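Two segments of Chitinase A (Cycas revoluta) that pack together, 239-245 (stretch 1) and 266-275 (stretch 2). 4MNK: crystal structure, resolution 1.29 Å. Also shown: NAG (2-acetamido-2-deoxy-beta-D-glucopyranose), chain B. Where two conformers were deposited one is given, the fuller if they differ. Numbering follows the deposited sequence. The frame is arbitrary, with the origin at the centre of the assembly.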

ATOM      1  N   PRO A 239      -6.849   0.658  -3.806  1.00  5.87           N
ATOM      2  CA  PRO A 239      -7.285   1.407  -2.630  1.00  6.02           C
ATOM      3  C   PRO A 239      -8.672   0.995  -2.141  1.00  5.98           C
ATOM      4  O   PRO A 239      -9.557   0.686  -2.949  1.00  6.31           O
ATOM      5  CB  PRO A 239      -7.314   2.847  -3.137  1.00  6.07           C
ATOM      6  CG  PRO A 239      -7.654   2.720  -4.578  1.00  6.34           C
ATOM      7  CD  PRO A 239      -7.014   1.439  -5.049  1.00  6.09           C
ATOM      8  N   LEU A 240      -8.846   0.987  -0.821  1.00  6.11           N
ATOM      9  CA  LEU A 240     -10.159   0.776  -0.212  1.00  6.09           C
ATOM     10  C   LEU A 240     -10.760   2.104   0.252  1.00  6.18           C
ATOM     11  O   LEU A 240     -11.661   2.144   1.093  1.00  6.40           O
ATOM     12  CB  LEU A 240     -10.077  -0.241   0.929  1.00  5.93           C
ATOM     13  CG  LEU A 240      -9.807  -1.679   0.482  1.00  6.10           C
ATOM     14  CD1 LEU A 240      -9.637  -2.587   1.687  1.00  6.33           C
ATOM     15  CD2 LEU A 240     -10.912  -2.195  -0.436  1.00  6.62           C
ATOM     16  N   PHE A 241     -10.248   3.186  -0.326  1.00  6.20           N
ATOM     17  CA  PHE A 241     -10.753   4.525  -0.106  1.00  6.45           C
ATOM     18  C   PHE A 241     -10.873   5.211  -1.458  1.00  6.40           C
ATOM     19  O   PHE A 241     -10.247   4.792  -2.437  1.00  6.47           O
ATOM     20  CB  PHE A 241      -9.800   5.317   0.799  1.00  6.63           C
ATOM     21  CG  PHE A 241      -8.463   5.609   0.166  1.00  7.04           C
ATOM     22  CD1 PHE A 241      -7.428   4.681   0.230  1.00  7.61           C
ATOM     23  CD2 PHE A 241      -8.243   6.807  -0.512  1.00  7.86           C
ATOM     24  CE1 PHE A 241      -6.196   4.942  -0.366  1.00  7.94           C
ATOM     25  CE2 PHE A 241      -7.011   7.074  -1.110  1.00  8.25           C
ATOM     26  CZ  PHE A 241      -5.988   6.139  -1.036  1.00  8.36           C
ATOM     27  N   GLY A 242     -11.677   6.267  -1.499  1.00  6.53           N
ATOM     28  CA  GLY A 242     -11.802   7.101  -2.680  1.00  6.81           C
ATOM     29  C   GLY A 242     -11.305   8.503  -2.404  1.00  7.04           C
ATOM     30  O   GLY A 242     -11.139   8.895  -1.247  1.00  7.36           O
ATOM     31  N   ARG A 243     -11.051   9.248  -3.475  1.00  7.43           N
ATOM     32  CA  ARG A 243     -10.700  10.659  -3.379  1.00  7.93           C
ATOM     33  C   ARG A 243     -11.922  11.499  -3.717  1.00  7.86           C
ATOM     34  O   ARG A 243     -12.626  11.224  -4.695  1.00  7.46           O
ATOM     35  CB  ARG A 243      -9.533  10.997  -4.308  1.00  8.29           C
ATOM     36  CG  ARG A 243      -8.195  10.416  -3.873  1.00  9.40           C
ATOM     37  CD  ARG A 243      -7.568  11.251  -2.776  1.00 11.27           C
ATOM     38  NE  ARG A 243      -6.410  10.593  -2.183  1.00 12.19           N
ATOM     39  CZ  ARG A 243      -5.883  10.925  -1.009  1.00 12.62           C
ATOM     40  NH1 ARG A 243      -6.410  11.911  -0.291  1.00 13.44           N
ATOM     41  NH2 ARG A 243      -4.830  10.267  -0.549  1.00 12.99           N
ATOM     42  N   SER A 244     -12.170  12.519  -2.903  1.00  8.13           N
ATOM     43  CA  SER A 244     -13.384  13.311  -3.024  1.00  8.38           C
ATOM     44  C   SER A 244     -13.108  14.775  -3.322  1.00  8.51           C
ATOM     45  O   SER A 244     -12.074  15.327  -2.925  1.00  8.69           O
ATOM     46  CB  SER A 244     -14.215  13.197  -1.747  1.00  8.42           C
ATOM     47  OG  SER A 244     -13.518  13.775  -0.662  1.00  9.10           O
ATOM     48  N   TRP A 245     -14.068  15.390  -4.006  1.00  8.58           N
ATOM     49  CA  TRP A 245     -14.028  16.794  -4.379  1.00  9.02           C
ATOM     50  C   TRP A 245     -15.357  17.441  -4.020  1.00  9.24           C
ATOM     51  O   TRP A 245     -16.383  16.759  -3.907  1.00  9.13           O
ATOM     52  CB  TRP A 245     -13.892  16.934  -5.892  1.00  9.17           C
ATOM     53  CG  TRP A 245     -12.560  16.668  -6.523  1.00  9.46           C
ATOM     54  CD1 TRP A 245     -11.631  17.598  -6.893  1.00 10.07           C
ATOM     55  CD2 TRP A 245     -12.044  15.400  -6.945  1.00  9.76           C
ATOM     56  NE1 TRP A 245     -10.558  16.988  -7.492  1.00 10.14           N
ATOM     57  CE2 TRP A 245     -10.785  15.638  -7.536  1.00 10.09           C
ATOM     58  CE3 TRP A 245     -12.511  14.083  -6.859  1.00  9.76           C
ATOM     59  CZ2 TRP A 245      -9.993  14.611  -8.053  1.00 10.11           C
ATOM     60  CZ3 TRP A 245     -11.716  13.058  -7.368  1.00  9.58           C
ATOM     61  CH2 TRP A 245     -10.471  13.331  -7.955  1.00 10.17           C
ATOM     62  N   ASP A 266     -11.541  15.555   4.363  1.00 14.64           N
ATOM     63  CA  ASP A 266     -10.275  16.136   3.908  1.00 14.78           C
ATOM     64  C   ASP A 266      -9.772  15.465   2.617  1.00 14.07           C
ATOM     65  O   ASP A 266      -8.575  15.222   2.448  1.00 14.41           O
ATOM     66  CB  ASP A 266      -9.215  16.090   5.023  1.00 15.52           C
ATOM     67  CG  ASP A 266      -8.086  17.090   4.806  1.00 17.10           C
ATOM     68  OD1 ASP A 266      -8.215  17.979   3.936  1.00 19.11           O
ATOM     69  OD2 ASP A 266      -7.064  16.986   5.516  1.00 19.13           O
ATOM     70  N   GLY A 267     -10.705  15.152   1.719  1.00 13.11           N
ATOM     71  CA  GLY A 267     -10.369  14.623   0.401  1.00 12.07           C
ATOM     72  C   GLY A 267     -10.327  13.112   0.255  1.00 11.25           C
ATOM     73  O   GLY A 267     -10.045  12.613  -0.832  1.00 10.63           O
ATOM     74  N   ALA A 268     -10.607  12.383   1.333  1.00 10.88           N
ATOM     75  CA  ALA A 268     -10.599  10.920   1.296  1.00 10.71           C
ATOM     76  C   ALA A 268     -11.772  10.309   2.053  1.00 10.25           C
ATOM     77  O   ALA A 268     -12.095  10.736   3.166  1.00 10.68           O
ATOM     78  CB  ALA A 268      -9.282  10.379   1.830  1.00 10.91           C
ATOM     79  N   LEU A 269     -12.377   9.287   1.457  0.50  9.86           N
ATOM     80  CA  LEU A 269     -13.543   8.633   2.031  0.50  9.41           C
ATOM     81  C   LEU A 269     -13.384   7.122   1.919  0.50  8.92           C
ATOM     82  O   LEU A 269     -13.089   6.611   0.841  0.50  8.72           O
ATOM     83  CB  LEU A 269     -14.797   9.084   1.285  0.50  9.59           C
ATOM     84  CG  LEU A 269     -16.122   8.991   2.034  0.50  9.66           C
ATOM     85  CD1 LEU A 269     -16.059   9.786   3.330  0.50 10.08           C
ATOM     86  CD2 LEU A 269     -17.266   9.476   1.157  0.50  9.75           C
ATOM     87  N   SER A 270     -13.577   6.410   3.029  1.00  8.47           N
ATOM     88  CA  SER A 270     -13.452   4.949   3.036  1.00  7.98           C
ATOM     89  C   SER A 270     -14.526   4.328   2.149  1.00  7.63           C
ATOM     90  O   SER A 270     -15.602   4.912   1.969  1.00  7.21           O
ATOM     91  CB  SER A 270     -13.583   4.403   4.455  1.00  7.90           C
ATOM     92  OG  SER A 270     -14.929   4.461   4.893  1.00  8.07           O
ATOM     93  N   PHE A 271     -14.245   3.148   1.601  1.00  7.35           N
ATOM     94  CA  PHE A 271     -15.243   2.432   0.810  1.00  7.52           C
ATOM     95  C   PHE A 271     -16.554   2.262   1.576  1.00  7.55           C
ATOM     96  O   PHE A 271     -17.630   2.460   1.015  1.00  7.66           O
ATOM     97  CB  PHE A 271     -14.712   1.074   0.349  1.00  7.58           C
ATOM     98  CG  PHE A 271     -15.678   0.310  -0.510  1.00  8.19           C
ATOM     99  CD1 PHE A 271     -16.364  -0.786  -0.001  1.00  8.98           C
ATOM    100  CD2 PHE A 271     -15.914   0.696  -1.826  1.00  8.73           C
ATOM    101  CE1 PHE A 271     -17.263  -1.492  -0.795  1.00  9.85           C
ATOM    102  CE2 PHE A 271     -16.813  -0.003  -2.628  1.00  9.44           C
ATOM    103  CZ  PHE A 271     -17.485  -1.100  -2.109  1.00  9.81           C
ATOM    104  N   SER A 272     -16.462   1.908   2.857  1.00  7.46           N
ATOM    105  CA  SER A 272     -17.651   1.746   3.692  1.00  7.63           C
ATOM    106  C   SER A 272     -18.465   3.042   3.782  1.00  7.66           C
ATOM    107  O   SER A 272     -19.696   3.012   3.706  1.00  7.69           O
ATOM    108  CB  SER A 272     -17.277   1.226   5.080  1.00  7.71           C
ATOM    109  OG  SER A 272     -16.742  -0.082   4.984  1.00  8.50           O
ATOM    110  N   GLU A 273     -17.782   4.175   3.914  1.00  7.75           N
ATOM    111  CA  GLU A 273     -18.467   5.465   3.922  1.00  8.27           C
ATOM    112  C   GLU A 273     -19.050   5.812   2.549  1.00  7.98           C
ATOM    113  O   GLU A 273     -20.092   6.459   2.467  1.00  8.13           O
ATOM    114  CB  GLU A 273     -17.563   6.584   4.446  1.00  8.83           C
ATOM    115  CG  GLU A 273     -17.260   6.510   5.951  1.00 11.27           C
ATOM    116  CD  GLU A 273     -18.495   6.648   6.849  1.00 14.24           C
ATOM    117  OE1 GLU A 273     -19.550   7.138   6.386  1.00 15.78           O
ATOM    118  OE2 GLU A 273     -18.402   6.268   8.037  1.00 15.97           O
ATOM    119  N   ILE A 274     -18.389   5.369   1.483  1.00  7.49           N
ATOM    120  CA  ILE A 274     -18.914   5.536   0.126  1.00  7.35           C
ATOM    121  C   ILE A 274     -20.198   4.723  -0.063  1.00  7.52           C
ATOM    122  O   ILE A 274     -21.146   5.194  -0.694  1.00  7.43           O
ATOM    123  CB  ILE A 274     -17.853   5.188  -0.946  1.00  7.14           C
ATOM    124  CG1 ILE A 274     -16.700   6.196  -0.878  1.00  7.15           C
ATOM    125  CG2 ILE A 274     -18.470   5.167  -2.348  1.00  7.11           C
ATOM    126  CD1 ILE A 274     -15.445   5.779  -1.620  1.00  7.44           C
ATOM    127  N   GLN A 275     -20.239   3.520   0.506  1.00  7.72           N
ATOM    128  CA  GLN A 275     -21.465   2.719   0.504  1.00  8.06           C
ATOM    129  C   GLN A 275     -22.603   3.432   1.239  1.00  8.10           C
ATOM    130  O   GLN A 275     -23.746   3.425   0.773  1.00  8.12           O
ATOM    131  CB  GLN A 275     -21.227   1.325   1.099  1.00  8.35           C
ATOM    132  CG  GLN A 275     -20.175   0.492   0.367  1.00  9.43           C
ATOM    133  CD  GLN A 275     -20.520   0.253  -1.090  1.00 11.35           C
ATOM    134  OE1 GLN A 275     -21.319  -0.624  -1.417  1.00 13.16           O
ATOM    135  NE2 GLN A 275     -19.907   1.028  -1.978  1.00 12.36           N
TER
HETATM  136  C1  NAG B   2      -2.592   6.988   5.005  1.00 16.76           C
HETATM  137  C2  NAG B   2      -4.046   7.172   5.424  1.00 16.17           C
HETATM  138  C3  NAG B   2      -4.140   8.076   6.650  1.00 17.22           C
HETATM  139  C4  NAG B   2      -3.184   7.645   7.769  1.00 18.43           C
HETATM  140  C5  NAG B   2      -1.793   7.265   7.236  1.00 18.20           C
HETATM  141  C6  NAG B   2      -0.965   6.540   8.297  1.00 18.91           C
HETATM  142  C7  NAG B   2      -5.723   6.989   3.658  1.00 13.09           C
HETATM  143  C8  NAG B   2      -6.460   7.700   2.563  1.00 13.35           C
HETATM  144  N2  NAG B   2      -4.835   7.718   4.335  1.00 14.38           N
HETATM  145  O3  NAG B   2      -5.470   8.061   7.124  1.00 17.26           O
HETATM  146  O4  NAG B   2      -3.041   8.710   8.689  1.00 19.96           O
HETATM  147  O5  NAG B   2      -1.865   6.436   6.086  1.00 17.18           O
HETATM  148  O6  NAG B   2      -1.524   5.275   8.578  1.00 19.97           O
HETATM  149  O7  NAG B   2      -5.954   5.802   3.888  1.00 11.93           O
HETATM  150  O   HOH W   1      -9.439  14.329  -3.016  1.00 13.89           O

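Two strands, 241-245 and 268-270, run antiparallel, their directions 149° apart and their axes 4.5 Å apart at closest approach. The ladder is almost entirely a backbone affair. G242 is the hydrogen-bonded partner of L269: G242 N donates to L269 O at 2.8 Å, and L269 N returns a bond to G242 O at 3.0 Å. Just before the start of strand 268-270, G267 O accepts from S244 N (3.0 Å); at the other end F271 N, in the first turn of the helix, donates to L240 O (2.8 Å), so the pairing runs straight into the helix. In the non-hydrogen-bonded pairs the chains draw closer, F241 CA lying 4.2 Å from S270 CA. A water donates to both S244 O and G267 O, at 2.8 Å each, bridging the two chains where the ladder ends.

S270 makes the change from strand to helix: its OG accepts from E273 N at 3.0 Å, capping an amide that the first turn would otherwise leave without a partner.

The side chains sort by alternation. F241, R243, A268 and S270 share one face, where the small A268 lies near both larger side chains: its CB sits 4.4 Å from F241 CD2 and 3.9 Å from R243 NH1. The sugar's acetamido methyl adds to the apolar contact of F241 and A268, NAG C8 lying over one face of the F241 ring, 3.7 Å from F241 CD2, and 4.0 Å from A268 CB. R243 NE and NH2 are bonded elsewhere in the structure.

On the other face, that of L269, G242 has no side chain, and I274 from the helix uses the space: its CD1 comes 3.8 Å from G242 N, and an ideal CB on G242 would lie just 3.0 Å from that methyl. G267 is glycine for a different reason, since at phi/psi 93/0 a CB would jam against the preceding carbonyl oxygen.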